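Chromosome partition protein Smc (Pyrococcus furiosus, PDB 3KTA) builds an ATP-binding cassette-type ATPase from its two terminal domains and is probably required for chromosome condensation and partitioning. Local coordinates at residues I23-S28 with L72-A76; I95-D101 with T124-M129; I16-S21 with S32-I36; F84-P88 with K116-F120. One frame throughout, in Å; residues are numbered along the deposited sequence.

Contact 1. Residues I23-S28 with L72-A76; sequences IFAKLS and LTALA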
loop_
_atom_site.group_PDB
_atom_site.type_symbol
_atom_site.label_atom_id
_atom_site.label_comp_id
_atom_site.label_asym_id
_atom_site.label_seq_id
_atom_site.Cartn_x
_atom_site.Cartn_y
_atom_site.Cartn_z
ATOM N N ILE B 23 4.612 12.984 14.087
ATOM C CA ILE B 23 3.870 12.944 12.838
ATOM C C ILE B 23 2.396 13.296 13.030
ATOM O O ILE B 23 1.827 14.028 12.233
ATOM C CB ILE B 23 4.021 11.574 12.136
ATOM C CG1 ILE B 23 5.481 11.367 11.742
ATOM C CG2 ILE B 23 3.107 11.507 10.911
ATOM C CD1 ILE B 23 5.823 9.947 11.300
ATOM N N PHE B 24 1.779 12.793 14.096
ATOM C CA PHE B 24 0.384 13.141 14.364
ATOM C C PHE B 24 0.212 14.649 14.503
ATOM O O PHE B 24 -0.717 15.222 13.933
ATOM C CB PHE B 24 -0.148 12.441 15.618
ATOM C CG PHE B 24 -1.621 12.638 15.829
ATOM C CD1 PHE B 24 -2.536 11.723 15.333
ATOM C CD2 PHE B 24 -2.091 13.747 16.517
ATOM C CE1 PHE B 24 -3.897 11.908 15.527
ATOM C CE2 PHE B 24 -3.441 13.945 16.702
ATOM C CZ PHE B 24 -4.349 13.024 16.208
ATOM N N ALA B 25 1.125 15.282 15.234
ATOM C CA ALA B 25 1.052 16.732 15.450
ATOM C C ALA B 25 1.237 17.500 14.142
ATOM O O ALA B 25 0.625 18.548 13.942
ATOM C CB ALA B 25 2.087 17.174 16.489
ATOM N N LYS B 26 2.072 16.973 13.257
ATOM C CA LYS B 26 2.284 17.571 11.934
ATOM C C LYS B 26 1.028 17.475 11.073
ATOM O O LYS B 26 0.609 18.456 10.450
ATOM C CB LYS B 26 3.454 16.875 11.236
ATOM C CG LYS B 26 3.929 17.522 9.946
ATOM C CD LYS B 26 5.390 17.160 9.673
ATOM C CE LYS B 26 5.591 15.645 9.640
ATOM N NZ LYS B 26 6.996 15.258 9.319
ATOM N N LEU B 27 0.428 16.292 11.038
ATOM C CA LEU B 27 -0.748 16.054 10.203
ATOM C C LEU B 27 -1.989 16.777 10.732
ATOM O O LEU B 27 -2.853 17.184 9.961
ATOM C CB LEU B 27 -1.032 14.553 10.084
ATOM C CG LEU B 27 0.024 13.740 9.329
ATOM C CD1 LEU B 27 -0.380 12.258 9.309
ATOM C CD2 LEU B 27 0.210 14.276 7.907
ATOM N N SER B 28 -2.077 16.910 12.051
ATOM C CA SER B 28 -3.176 17.639 12.698
ATOM C C SER B 28 -2.652 18.783 13.563
ATOM O O SER B 28 -2.524 18.645 14.776
ATOM C CB SER B 28 -4.015 16.696 13.560
ATOM O OG SER B 28 -4.682 15.749 12.755
ATOM N N LEU B 72 -6.319 9.842 9.660
ATOM C CA LEU B 72 -5.109 10.563 10.053
ATOM C C LEU B 72 -4.344 9.848 11.151
ATOM O O LEU B 72 -3.121 9.814 11.147
ATOM C CB LEU B 72 -5.429 11.983 10.490
ATOM C CG LEU B 72 -5.797 12.911 9.342
ATOM C CD1 LEU B 72 -6.124 14.307 9.864
ATOM C CD2 LEU B 72 -4.682 12.963 8.295
ATOM N N THR B 73 -5.076 9.265 12.091
ATOM C CA THR B 73 -4.450 8.533 13.175
ATOM C C THR B 73 -3.710 7.302 12.633
ATOM O O THR B 73 -2.563 7.036 13.009
ATOM C CB THR B 73 -5.509 8.121 14.225
ATOM O OG1 THR B 73 -6.132 9.307 14.737
ATOM C CG2 THR B 73 -4.861 7.381 15.371
ATOM N N ALA B 74 -4.380 6.562 11.748
ATOM C CA ALA B 74 -3.813 5.384 11.092
ATOM C C ALA B 74 -2.598 5.763 10.252
ATOM O O ALA B 74 -1.592 5.056 10.261
ATOM C CB ALA B 74 -4.856 4.710 10.218
ATOM N N LEU B 75 -2.701 6.873 9.529
ATOM C CA LEU B 75 -1.584 7.312 8.692
ATOM C C LEU B 75 -0.364 7.697 9.526
ATOM O O LEU B 75 0.779 7.376 9.176
ATOM C CB LEU B 75 -2.009 8.450 7.767
ATOM C CG LEU B 75 -2.857 7.973 6.591
ATOM C CD1 LEU B 75 -3.563 9.129 5.913
ATOM C CD2 LEU B 75 -1.992 7.201 5.591
ATOM N N ALA B 76 -0.601 8.369 10.641
ATOM C CA ALA B 76 0.502 8.739 11.521
ATOM C C ALA B 76 1.214 7.492 12.019
ATOM O O ALA B 76 2.425 7.473 12.154
ATOM C CB ALA B 76 -0.003 9.578 12.693
#

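Contact 2. Residues I95-D101 with T124-M129; sequences IDAHLDD and TLRDVM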
loop_
_atom_site.group_PDB
_atom_site.type_symbol
_atom_site.label_atom_id
_atom_site.label_comp_id
_atom_site.label_asym_id
_atom_site.label_seq_id
_atom_site.Cartn_x
_atom_site.Cartn_y
_atom_site.Cartn_z
ATOM N N ILE B 95 -6.524 6.436 0.031
ATOM C CA ILE B 95 -6.386 6.584 1.478
ATOM C C ILE B 95 -6.817 7.970 1.913
ATOM O O ILE B 95 -6.925 8.232 3.105
ATOM C CB ILE B 95 -4.940 6.332 1.972
ATOM C CG1 ILE B 95 -3.940 7.226 1.214
ATOM C CG2 ILE B 95 -4.583 4.847 1.855
ATOM C CD1 ILE B 95 -2.762 7.684 2.043
ATOM N N ASP B 96 -7.049 8.848 0.935
ATOM C CA ASP B 96 -7.413 10.234 1.210
ATOM C C ASP B 96 -8.912 10.453 1.275
ATOM O O ASP B 96 -9.379 11.584 1.456
ATOM C CB ASP B 96 -6.747 11.200 0.206
ATOM C CG ASP B 96 -6.640 10.633 -1.212
ATOM O OD1 ASP B 96 -7.295 9.634 -1.538
ATOM O OD2 ASP B 96 -5.914 11.236 -2.022
ATOM N N ALA B 97 -9.684 9.379 1.150
ATOM C CA ALA B 97 -11.132 9.498 1.318
ATOM C C ALA B 97 -11.476 10.111 2.686
ATOM O O ALA B 97 -10.831 9.824 3.698
ATOM C CB ALA B 97 -11.807 8.139 1.160
ATOM N N HIS B 98 -12.481 10.977 2.706
ATOM C CA HIS B 98 -12.973 11.548 3.960
ATOM C C HIS B 98 -12.051 12.606 4.569
ATOM O O HIS B 98 -12.296 13.075 5.679
ATOM C CB HIS B 98 -13.263 10.441 4.983
ATOM C CG HIS B 98 -13.961 9.255 4.392
ATOM N ND1 HIS B 98 -13.596 7.954 4.675
ATOM C CD2 HIS B 98 -14.981 9.173 3.502
ATOM C CE1 HIS B 98 -14.373 7.124 3.998
ATOM N NE2 HIS B 98 -15.217 7.839 3.275
ATOM N N LEU B 99 -11.005 12.992 3.843
ATOM C CA LEU B 99 -10.122 14.054 4.319
ATOM C C LEU B 99 -10.278 15.292 3.458
ATOM O O LEU B 99 -10.411 15.192 2.236
ATOM C CB LEU B 99 -8.655 13.616 4.284
ATOM C CG LEU B 99 -8.224 12.496 5.228
ATOM C CD1 LEU B 99 -6.813 12.038 4.878
ATOM C CD2 LEU B 99 -8.293 12.966 6.658
ATOM N N ASP B 100 -10.264 16.462 4.088
ATOM C CA ASP B 100 -10.370 17.690 3.314
ATOM C C ASP B 100 -9.033 18.027 2.644
ATOM O O ASP B 100 -8.020 17.366 2.891
ATOM C CB ASP B 100 -10.942 18.848 4.161
ATOM C CG ASP B 100 -9.991 19.345 5.248
ATOM O OD1 ASP B 100 -8.834 18.894 5.343
ATOM O OD2 ASP B 100 -10.418 20.235 6.022
ATOM N N ASP B 101 -9.020 19.025 1.771
ATOM C CA ASP B 101 -7.785 19.345 1.053
ATOM C C ASP B 101 -6.609 19.683 1.970
ATOM O O ASP B 101 -5.472 19.319 1.679
ATOM C CB ASP B 101 -8.003 20.498 0.071
ATOM C CG ASP B 101 -8.678 20.061 -1.222
ATOM O OD1 ASP B 101 -9.045 18.874 -1.373
ATOM O OD2 ASP B 101 -8.834 20.933 -2.106
ATOM N N THR B 124 -5.383 7.698 -6.446
ATOM C CA THR B 124 -6.066 8.877 -5.887
ATOM C C THR B 124 -6.896 9.625 -6.924
ATOM O O THR B 124 -6.581 9.605 -8.117
ATOM C CB THR B 124 -5.051 9.851 -5.249
ATOM O OG1 THR B 124 -5.742 10.967 -4.664
ATOM C CG2 THR B 124 -4.058 10.365 -6.289
ATOM N N LEU B 125 -7.972 10.260 -6.451
ATOM C CA LEU B 125 -8.804 11.129 -7.282
ATOM C C LEU B 125 -8.571 12.589 -6.886
ATOM O O LEU B 125 -9.237 13.497 -7.407
ATOM C CB LEU B 125 -10.289 10.790 -7.088
ATOM C CG LEU B 125 -10.747 9.399 -7.522
ATOM C CD1 LEU B 125 -12.262 9.311 -7.466
ATOM C CD2 LEU B 125 -10.220 9.078 -8.910
ATOM N N ARG B 126 -7.617 12.820 -5.984
ATOM C CA ARG B 126 -7.421 14.151 -5.398
ATOM C C ARG B 126 -6.225 14.900 -5.982
ATOM O O ARG B 126 -5.054 14.483 -5.835
ATOM C CB ARG B 126 -7.262 14.063 -3.877
ATOM C CG ARG B 126 -8.393 13.318 -3.184
ATOM C CD ARG B 126 -9.703 14.137 -3.205
ATOM N NE ARG B 126 -9.593 15.296 -2.331
ATOM C CZ ARG B 126 -9.777 15.263 -1.011
ATOM N NH1 ARG B 126 -10.096 14.126 -0.405
ATOM N NH2 ARG B 126 -9.633 16.372 -0.293
ATOM N N ASP B 127 -6.511 16.038 -6.615
ATOM C CA ASP B 127 -5.453 16.887 -7.138
ATOM C C ASP B 127 -4.362 17.231 -6.127
ATOM O O ASP B 127 -3.182 17.198 -6.469
ATOM C CB ASP B 127 -6.027 18.157 -7.798
ATOM C CG ASP B 127 -7.021 18.909 -6.909
ATOM O OD1 ASP B 127 -7.019 18.765 -5.669
ATOM O OD2 ASP B 127 -7.817 19.684 -7.477
ATOM N N VAL B 128 -4.737 17.551 -4.885
ATOM C CA VAL B 128 -3.753 17.961 -3.892
ATOM C C VAL B 128 -2.890 16.786 -3.431
ATOM O O VAL B 128 -1.831 16.999 -2.852
ATOM C CB VAL B 128 -4.393 18.674 -2.681
ATOM C CG1 VAL B 128 -5.038 19.958 -3.132
ATOM C CG2 VAL B 128 -5.431 17.804 -2.036
HETATM N N MSE B 129 -3.351 15.561 -3.686
HETATM C CA MSE B 129 -2.524 14.385 -3.441
HETATM C C MSE B 129 -1.517 14.148 -4.563
HETATM O O MSE B 129 -0.366 13.795 -4.271
HETATM C CB MSE B 129 -3.380 13.117 -3.262
HETATM C CG MSE B 129 -2.554 11.817 -3.121
HETATM SE SE MSE B 129 -1.475 11.729 -1.496
HETATM C CE MSE B 129 -2.822 10.910 -0.368
HETATM O O HOH W 1 -8.804 9.417 -3.852
HETATM O O HOH W 2 -8.552 17.642 -3.752
HETATM O O HOH W 3 -9.117 20.210 -4.564
#

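Contact 3. Residues I16-S21 with S32-I36; sequences ISRNFS and SARLI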
loop_
_atom_site.group_PDB
_atom_site.type_symbol
_atom_site.label_atom_id
_atom_site.label_comp_id
_atom_site.label_asym_id
_atom_site.label_seq_id
_atom_site.Cartn_x
_atom_site.Cartn_y
_atom_site.Cartn_z
ATOM N N ILE B 16 9.482 4.460 17.415
ATOM C CA ILE B 16 8.182 4.577 16.754
ATOM C C ILE B 16 7.181 5.462 17.520
ATOM O O ILE B 16 6.431 6.230 16.910
ATOM C CB ILE B 16 7.612 3.176 16.428
ATOM C CG1 ILE B 16 8.539 2.507 15.406
ATOM C CG2 ILE B 16 6.205 3.285 15.863
ATOM C CD1 ILE B 16 8.259 1.039 15.147
ATOM N N SER B 17 7.182 5.366 18.852
ATOM C CA SER B 17 6.311 6.178 19.691
ATOM C C SER B 17 6.600 7.655 19.479
ATOM O O SER B 17 5.675 8.455 19.292
ATOM C CB SER B 17 6.502 5.792 21.167
ATOM O OG SER B 17 5.683 6.576 22.003
ATOM N N ARG B 18 7.880 8.019 19.495
ATOM C CA ARG B 18 8.245 9.433 19.325
ATOM C C ARG B 18 7.884 9.888 17.907
ATOM O O ARG B 18 7.308 10.977 17.713
ATOM C CB ARG B 18 9.726 9.665 19.614
ATOM C CG ARG B 18 10.159 11.116 19.349
ATOM C CD ARG B 18 11.584 11.378 19.809
ATOM N N ASN B 19 8.179 9.034 16.927
ATOM C CA ASN B 19 7.805 9.314 15.538
ATOM C C ASN B 19 6.301 9.577 15.412
ATOM O O ASN B 19 5.864 10.513 14.731
ATOM C CB ASN B 19 8.181 8.151 14.606
ATOM C CG ASN B 19 9.705 7.993 14.411
ATOM O OD1 ASN B 19 10.500 8.852 14.797
ATOM N ND2 ASN B 19 10.103 6.883 13.804
ATOM N N PHE B 20 5.508 8.712 16.043
ATOM C CA PHE B 20 4.064 8.799 15.922
ATOM C C PHE B 20 3.539 10.115 16.480
ATOM O O PHE B 20 2.708 10.795 15.857
ATOM C CB PHE B 20 3.412 7.627 16.655
ATOM C CG PHE B 20 1.909 7.735 16.750
ATOM C CD1 PHE B 20 1.096 7.421 15.656
ATOM C CD2 PHE B 20 1.309 8.095 17.945
ATOM C CE1 PHE B 20 -0.280 7.509 15.751
ATOM C CE2 PHE B 20 -0.074 8.192 18.045
ATOM C CZ PHE B 20 -0.862 7.889 16.953
ATOM N N SER B 21 4.023 10.481 17.661
ATOM C CA SER B 21 3.610 11.748 18.264
ATOM C C SER B 21 3.978 12.949 17.372
ATOM O O SER B 21 3.147 13.832 17.143
ATOM C CB SER B 21 4.186 11.881 19.674
ATOM O OG SER B 21 3.592 10.918 20.535
ATOM N N SER B 32 -2.467 16.375 19.281
ATOM C CA SER B 32 -1.386 15.520 19.762
ATOM C C SER B 32 -1.877 14.095 19.943
ATOM O O SER B 32 -3.076 13.849 20.068
ATOM C CB SER B 32 -0.826 16.057 21.088
ATOM O OG SER B 32 -1.766 15.906 22.143
ATOM N N ALA B 33 -0.947 13.149 19.953
ATOM C CA ALA B 33 -1.316 11.760 20.180
ATOM C C ALA B 33 -0.143 10.968 20.732
ATOM O O ALA B 33 1.013 11.375 20.590
ATOM C CB ALA B 33 -1.834 11.120 18.893
ATOM N N ARG B 34 -0.453 9.842 21.372
ATOM C CA ARG B 34 0.559 8.979 21.986
ATOM C C ARG B 34 0.295 7.506 21.702
ATOM O O ARG B 34 -0.856 7.086 21.534
ATOM C CB ARG B 34 0.570 9.130 23.517
ATOM C CG ARG B 34 1.083 10.427 24.073
ATOM C CD ARG B 34 1.193 10.301 25.600
ATOM N NE ARG B 34 -0.085 9.948 26.218
ATOM C CZ ARG B 34 -0.237 9.058 27.198
ATOM N NH1 ARG B 34 0.810 8.403 27.688
ATOM N NH2 ARG B 34 -1.446 8.816 27.691
ATOM N N LEU B 35 1.371 6.730 21.662
ATOM C CA LEU B 35 1.300 5.276 21.759
ATOM C C LEU B 35 1.544 4.889 23.214
ATOM O O LEU B 35 2.423 5.446 23.880
ATOM C CB LEU B 35 2.349 4.605 20.877
ATOM C CG LEU B 35 2.330 4.921 19.378
ATOM C CD1 LEU B 35 3.308 4.018 18.656
ATOM C CD2 LEU B 35 0.929 4.768 18.800
ATOM N N ILE B 36 0.770 3.927 23.707
ATOM C CA ILE B 36 0.877 3.514 25.101
ATOM C C ILE B 36 0.946 1.999 25.193
ATOM O O ILE B 36 0.094 1.317 24.643
ATOM C CB ILE B 36 -0.358 3.985 25.881
ATOM C CG1 ILE B 36 -0.551 5.493 25.705
ATOM C CG2 ILE B 36 -0.246 3.610 27.357
ATOM C CD1 ILE B 36 -1.868 6.000 26.233
HETATM O O HOH W 4 3.845 8.374 21.702
HETATM O O HOH W 5 1.641 14.424 19.283
#

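Contact 4. Residues F84-P88 with K116-F120; sequences FKPAP and KESQF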
loop_
_atom_site.group_PDB
_atom_site.type_symbol
_atom_site.label_atom_id
_atom_site.label_comp_id
_atom_site.label_asym_id
_atom_site.label_seq_id
_atom_site.Cartn_x
_atom_site.Cartn_y
_atom_site.Cartn_z
ATOM N N PHE B 84 11.119 4.795 11.042
ATOM C CA PHE B 84 12.054 3.951 11.779
ATOM C C PHE B 84 12.679 2.872 10.902
ATOM O O PHE B 84 13.882 2.597 10.997
ATOM C CB PHE B 84 11.353 3.287 12.960
ATOM C CG PHE B 84 12.216 2.288 13.672
ATOM C CD1 PHE B 84 13.249 2.711 14.496
ATOM C CD2 PHE B 84 12.012 0.933 13.490
ATOM C CE1 PHE B 84 14.054 1.788 15.146
ATOM C CE2 PHE B 84 12.812 0.001 14.137
ATOM C CZ PHE B 84 13.833 0.437 14.964
ATOM N N LYS B 85 11.852 2.245 10.069
ATOM C CA LYS B 85 12.309 1.184 9.196
ATOM C C LYS B 85 11.605 1.271 7.841
ATOM O O LYS B 85 10.533 0.713 7.656
ATOM C CB LYS B 85 12.028 -0.181 9.836
ATOM C CG LYS B 85 12.511 -1.355 9.003
ATOM C CD LYS B 85 12.208 -2.694 9.663
ATOM N N PRO B 86 12.205 1.980 6.884
ATOM C CA PRO B 86 11.498 2.196 5.619
ATOM C C PRO B 86 11.264 0.878 4.888
ATOM O O PRO B 86 12.232 0.150 4.649
ATOM C CB PRO B 86 12.469 3.064 4.818
ATOM C CG PRO B 86 13.281 3.778 5.856
ATOM C CD PRO B 86 13.389 2.844 7.034
ATOM N N ALA B 87 10.017 0.573 4.541
ATOM C CA ALA B 87 9.727 -0.627 3.761
ATOM C C ALA B 87 10.126 -0.387 2.312
ATOM O O ALA B 87 10.226 0.759 1.879
ATOM C CB ALA B 87 8.262 -0.989 3.854
ATOM N N PRO B 88 10.345 -1.464 1.549
ATOM C CA PRO B 88 10.723 -1.270 0.142
ATOM C C PRO B 88 9.695 -0.421 -0.607
ATOM O O PRO B 88 10.087 0.534 -1.295
ATOM C CB PRO B 88 10.799 -2.702 -0.405
ATOM C CG PRO B 88 11.241 -3.508 0.809
ATOM C CD PRO B 88 10.449 -2.878 1.968
ATOM N N LYS B 116 12.003 9.662 -0.182
ATOM C CA LYS B 116 13.460 9.603 -0.251
ATOM C C LYS B 116 14.000 8.236 0.178
ATOM O O LYS B 116 15.100 7.855 -0.225
ATOM C CB LYS B 116 14.092 10.705 0.604
ATOM C CG LYS B 116 13.744 12.113 0.145
ATOM C CD LYS B 116 14.226 13.154 1.158
ATOM C CE LYS B 116 13.877 14.565 0.710
ATOM N NZ LYS B 116 14.316 15.591 1.699
ATOM N N GLU B 117 13.226 7.507 0.987
ATOM C CA GLU B 117 13.679 6.247 1.594
ATOM C C GLU B 117 12.838 5.022 1.216
ATOM O O GLU B 117 13.303 3.892 1.357
ATOM C CB GLU B 117 13.729 6.352 3.128
ATOM C CG GLU B 117 14.562 7.506 3.666
ATOM C CD GLU B 117 16.026 7.403 3.282
ATOM O OE1 GLU B 117 16.478 6.296 2.935
ATOM O OE2 GLU B 117 16.726 8.434 3.331
ATOM N N SER B 118 11.609 5.244 0.756
ATOM C CA SER B 118 10.749 4.151 0.297
ATOM C C SER B 118 10.033 4.557 -0.985
ATOM O O SER B 118 9.817 5.744 -1.231
ATOM C CB SER B 118 9.680 3.807 1.350
ATOM O OG SER B 118 10.254 3.385 2.574
ATOM N N GLN B 119 9.609 3.563 -1.765
ATOM C CA GLN B 119 8.777 3.786 -2.934
ATOM C C GLN B 119 7.309 3.883 -2.493
ATOM O O GLN B 119 6.868 3.132 -1.620
ATOM C CB GLN B 119 8.968 2.616 -3.901
ATOM C CG GLN B 119 8.082 2.645 -5.139
ATOM C CD GLN B 119 8.425 1.473 -6.049
ATOM O OE1 GLN B 119 8.461 0.322 -5.600
ATOM N NE2 GLN B 119 8.701 1.756 -7.314
ATOM N N PHE B 120 6.566 4.811 -3.090
ATOM C CA PHE B 120 5.138 4.952 -2.825
ATOM C C PHE B 120 4.346 4.873 -4.109
ATOM O O PHE B 120 4.659 5.582 -5.077
ATOM C CB PHE B 120 4.867 6.305 -2.134
ATOM C CG PHE B 120 5.317 6.331 -0.721
ATOM C CD1 PHE B 120 6.643 6.621 -0.399
ATOM C CD2 PHE B 120 4.433 6.010 0.306
ATOM C CE1 PHE B 120 7.058 6.627 0.919
ATOM C CE2 PHE B 120 4.852 5.997 1.618
ATOM C CZ PHE B 120 6.163 6.297 1.930
HETATM O O HOH W 6 13.315 1.308 1.061
#

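Contact 1. Residues I23-S28 with L72-A76
Ala76 and Phe24 meet where two helices of the C-terminal half of the SMC head domain, an ABC-type ATPase fold, pack against each other: helix 4-27 near its end, and helix 67-84, which starts within the SGG signature sequence. The two short segments run at 137° to each other, nearer antiparallel than parallel, and their axes come within 9.2 Å. The pair illustrates how a small residue sets the closest point of a helix crossing. The CA atoms of Ala76 and Phe24 are 5.2 Å apart, and the methyl CB of Ala76 rests on the backbone of the other helix, 3.9 Å from Phe24 N. Ile23 adds its CG2 branch, 3.8 Å from Ala76 CA.

With CG opposite the backbone N (chi1 -173°), the Phe24 ring turns its edge to helix 67-84, and Ala76 CB and Thr73 OG1 both lie near the ring plane, the latter 3.5 Å from Phe24 CE1. That hydroxyl has its hydrogen bond within its own helix, to Glu69 O, so its approach to the ring is a van der Waals contact. Ile152 of the other chain of the assembly also packs on Thr73.

Leu72 takes the remaining part of the interface. Leu27 points toward helix 67-84, and its CD1 lies 4.1 Å from both Leu72 O and Ala76 N, while Val107 of helix 101-114 touches Leu72 as well. Where the first helix gives out at Ser28, the contact closes with Leu72 CD1 against Ser28 OG at 3.5 Å.

Contact 2. Residues I95-D101 with T124-M129
Arg126 grips Leu99 and Asp101, joining the loop after strand 119-123, where ABC ATPases carry their switch (H-loop) region, to the D-loop that follows the Walker B strand. Its NH1 and NH2 both bind Leu99 O end-on, each at 2.9 Å, and the oxygen lies in the guanidinium plane. NH2 also makes a salt bridge to Asp101 OD1 at 2.8 Å, nearly straight at 173°. Bends at chi2 (-71°) and chi3 (-70°) fold the arginine chain back past Asp96, whose OD2 is 3.4 Å from Arg126 CG. The syn lone pair of Asp96 OD2 accepts from Thr124 OG1 at 2.7 Å. A leucine in place of Arg126 would probably leave Leu99 O without both donors and Asp101 without its opposite charge, freeing the D-loop to shift.

Further out, Thr124 OG1 accepts from Arg126 N, an ST turn that fixes the start of the arginine. One water links Asp96 OD1 to Leu125 N; another, beside Asp101 OD1 and Asp127 OD1, accepts a hydrogen bond from Arg126 NE. A type II turn from Asp96 to Leu99 presents the gripped carbonyl, and Val104 of helix 101-114 backs Arg126. Met129, present as selenomethionine, has CE 4.0 Å from Ile95 CD1.

Contact 3. Residues I16-S21 with S32-I36
Leu35 lies over Phe20 where strand 32-37 runs back nearly antiparallel (161°) along helix 4-27, the helix flanking the edge of the two-stranded sheet with 48-53. The apolar part centres on a CH-pi contact: Leu35 CD2 sits 3.6 Å from the centroid of the Phe20 ring and only 18° off its normal. Placed opposite the backbone N (chi1 172°), CG carries the ring to the strand, where Phe20 CE2 touches Ala33 CB at 3.5 Å and Arg34 N comes near the ring edge. The other branch of Leu35, CD1, packs against Ile16 and the backbone of Ser17.

The direct polar link is one hydrogen bond, from Ser21 OG to Ala33 O, short at 2.6 Å and in the carbonyl plane.

Water makes the rest. One molecule is held by Ser17 OG (2.6 Å) and Ser21 OG (2.8 Å) and accepts from Leu35 N; a second donates to Ser21 O at 2.7 Å and accepts from Ala33 N.

Arg34 and Ile36 pair through their backbones with strand 48-53, so Ala33 and Leu35 turn their amides to the helix. Ser21 and the two waters thus probably take the place of a neighbouring strand for Ala33 N, Ala33 O and Leu35 N.

Contact 4. Residues F84-P88 with K116-F120
Gln119 N donates to Pro88 O at 3.1 Å and 168°, the backbone bond with which the ends of the two segments come together just as parallel strands 89-93 and 119-123 begin. One residue earlier, a side chain continues the pairing. Ser118 OG donates to Ala87 O at 2.7 Å, in the carbonyl plane and on a lone pair; chi1 of -61° puts the hydroxyl beside its own backbone N, facing the incoming chain. Ser118 OG is also hydrogen-bonded to Gln82 NE2, and Pro86 CB lies 3.2 Å from Ser118 OG. An alanine here would probably leave Ala87 O without its protein donor and the Gln82 amide without its acceptor.

Pro86 and Glu117 lie side by side and point the same way, Pro86 CG 3.8 Å from Glu117 CB. A water stands 2.6 Å from Glu117 O, with Ala87 O also in its reach.

The contact brings together the starts of the two parallel strands of a beta-alpha-beta crossover, linked through helix 101-114. Gln119 bonds through its amide to Ile4 and Ser25 of the other chain, and Phe120 pairs with a parallel strand of that chain, so the sheet runs on across the interface beyond strand 119-123.

Overall arrangement
Chemistry here follows the elements joined as much as depth: helix on helix is apolar, loop on loop polar. Contact 1 is buried, about 8 Å from the chain's centre, whereas contact 2, also largely buried, closes two loops with charge, hydroxyl and water. Contacts 3 and 4, only partly buried, mix hydrogen bonds with water, contact 3 along a strand, contact 4 where two strands begin. Helix 4-27 serves both contact 1 and contact 3, which touch where the ring of Phe24 meets Ala33. Contact 1 reaches contact 2 through Leu75 on Ile95 and Leu72 on Leu99. Contact 4 follows helix 67-84 to its far end, where Phe84 packs on Ile16 of contact 3. Contacts 2 and 3 lie 24 Å apart, centre to centre.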